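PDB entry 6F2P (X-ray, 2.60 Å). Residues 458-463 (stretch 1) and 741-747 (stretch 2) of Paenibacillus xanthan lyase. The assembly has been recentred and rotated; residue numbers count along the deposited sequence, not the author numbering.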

# COMPACT_ATOMS: atom_id res chain seq x y z
N GLY A 458 1.17 3.71 -4.32
CA GLY A 458 1.99 2.93 -3.41
C GLY A 458 3.45 3.09 -3.76
O GLY A 458 3.86 4.14 -4.27
N GLY A 459 4.24 2.06 -3.50
CA GLY A 459 5.66 2.11 -3.75
C GLY A 459 6.41 0.96 -3.12
O GLY A 459 5.81 -0.02 -2.69
N THR A 460 7.74 1.09 -3.09
CA THR A 460 8.61 0.08 -2.52
C THR A 460 9.87 0.71 -1.93
O THR A 460 10.07 1.92 -2.03
CB THR A 460 8.99 -1.00 -3.55
OG1 THR A 460 9.64 -2.08 -2.88
CG2 THR A 460 9.94 -0.44 -4.61
N ASP A 461 10.72 -0.09 -1.31
CA ASP A 461 11.82 0.45 -0.53
C ASP A 461 13.02 -0.48 -0.47
O ASP A 461 12.93 -1.65 -0.84
CB ASP A 461 11.35 0.67 0.89
CG ASP A 461 10.75 -0.58 1.50
OD1 ASP A 461 11.51 -1.52 1.80
OD2 ASP A 461 9.51 -0.62 1.66
N ILE A 462 14.13 0.04 0.03
CA ILE A 462 15.32 -0.77 0.16
C ILE A 462 16.13 -0.34 1.40
O ILE A 462 16.11 0.83 1.79
CB ILE A 462 16.16 -0.73 -1.14
CG1 ILE A 462 16.85 -2.08 -1.37
CG2 ILE A 462 17.16 0.41 -1.12
CD1 ILE A 462 17.33 -2.27 -2.79
N LEU A 463 16.77 -1.32 2.03
CA LEU A 463 17.62 -1.09 3.20
C LEU A 463 16.87 -0.49 4.38
O LEU A 463 17.48 -0.06 5.37
CB LEU A 463 18.81 -0.20 2.82
CG LEU A 463 19.71 -0.79 1.73
CD1 LEU A 463 20.88 0.12 1.42
CD2 LEU A 463 20.19 -2.16 2.15
N GLY A 741 -1.18 -7.07 -1.26
CA GLY A 741 -1.55 -5.89 -0.49
C GLY A 741 -0.54 -4.77 -0.68
O GLY A 741 -0.34 -3.95 0.21
N GLY A 742 0.11 -4.75 -1.83
CA GLY A 742 1.12 -3.74 -2.13
C GLY A 742 2.43 -3.85 -1.36
O GLY A 742 3.22 -2.91 -1.36
N LYS A 743 2.69 -4.99 -0.73
CA LYS A 743 3.93 -5.15 0.02
C LYS A 743 5.11 -5.38 -0.90
O LYS A 743 4.95 -5.57 -2.10
CB LYS A 743 3.84 -6.30 1.02
CG LYS A 743 3.84 -7.68 0.40
CD LYS A 743 4.11 -8.71 1.47
CE LYS A 743 4.04 -10.12 0.90
NZ LYS A 743 4.31 -11.13 1.96
N SER A 744 6.31 -5.36 -0.32
CA SER A 744 7.53 -5.48 -1.10
C SER A 744 8.18 -6.86 -1.06
O SER A 744 8.24 -7.51 -0.01
CB SER A 744 8.54 -4.43 -0.62
OG SER A 744 8.09 -3.13 -0.95
N TYR A 745 8.68 -7.29 -2.21
CA TYR A 745 9.43 -8.53 -2.36
C TYR A 745 10.87 -8.25 -2.79
O TYR A 745 11.10 -7.55 -3.77
CB TYR A 745 8.77 -9.39 -3.43
CG TYR A 745 7.30 -9.62 -3.19
CD1 TYR A 745 6.34 -8.77 -3.75
CD2 TYR A 745 6.86 -10.68 -2.43
CE1 TYR A 745 5.00 -8.98 -3.54
CE2 TYR A 745 5.52 -10.91 -2.22
CZ TYR A 745 4.59 -10.05 -2.78
OH TYR A 745 3.25 -10.28 -2.56
N LYS A 746 11.84 -8.82 -2.07
CA LYS A 746 13.25 -8.53 -2.32
C LYS A 746 14.07 -9.75 -2.73
O LYS A 746 13.80 -10.87 -2.30
CB LYS A 746 13.90 -7.86 -1.10
CG LYS A 746 13.47 -6.41 -0.88
CD LYS A 746 13.95 -5.91 0.48
CE LYS A 746 13.58 -4.44 0.72
NZ LYS A 746 12.13 -4.18 0.53
N VAL A 747 15.07 -9.52 -3.58
CA VAL A 747 16.02 -10.54 -3.97
C VAL A 747 17.41 -9.91 -4.06
O VAL A 747 17.56 -8.79 -4.55
CB VAL A 747 15.63 -11.22 -5.30
CG1 VAL A 747 15.60 -10.22 -6.45
CG2 VAL A 747 16.58 -12.37 -5.63
O HOH W 1 5.59 -1.83 -0.71
O HOH W 2 2.59 -0.32 -2.19

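How do the two backbones lie against each other? The strand of stretch 1, already under way at Gly 458 and ending at Ile 462, and the strand of stretch 2 that continues past Val 747 point in roughly the same direction, their axes 33° apart and 7.5 Å at closest approach. They draw apart as they advance: the CA atoms of Thr 460 and Ser 744 are 5.8 Å apart, those of Ile 462 and Lys 746 8.4 Å. No hydrogen bond joins backbone to backbone; the hydrogen bonds across the gap come from side chains and water.

Which hydroxyls meet? Ser 744 directs its CA-to-CB bond toward stretch 1, and Thr 460 OG1 donates a short hydrogen bond of 2.7 Å to Ser 744 OG. The serine hydroxyl can accept this proton and still give its own to water 1, since a hydroxyl oxygen has lone pairs to accept with as well as a proton to give.

Where does charge enter? Lys 746 reaches across with a chain extended through chi2 and chi3, then turned at chi4 (p). Lys 746 NZ forms a salt bridge with Asp 461 OD1 at 3.0 Å, a charged hydrogen bond, and donates another to the backbone Asp 461 O, also 3.0 Å away. Side chain and main chain of one residue thus hold the same ammonium group. The aliphatic part of the lysine adds a looser contact, Lys 746 CE lying 4.1 Å from Ile 462 CA.

What does water do where the glycines face each other? Gly 459 O and Gly 742 O are 4.1 Å apart, and two carbonyl oxygens have no proton to share. Water 1 supplies them, donating to Gly 459 O and to Gly 742 O, each at 2.7 Å, while accepting from Ser 744 OG at 2.8 Å. Water 2 accepts from Gly 459 N at 3.2 Å and lies 2.8 Å from Gly 742 O, within reach to donate.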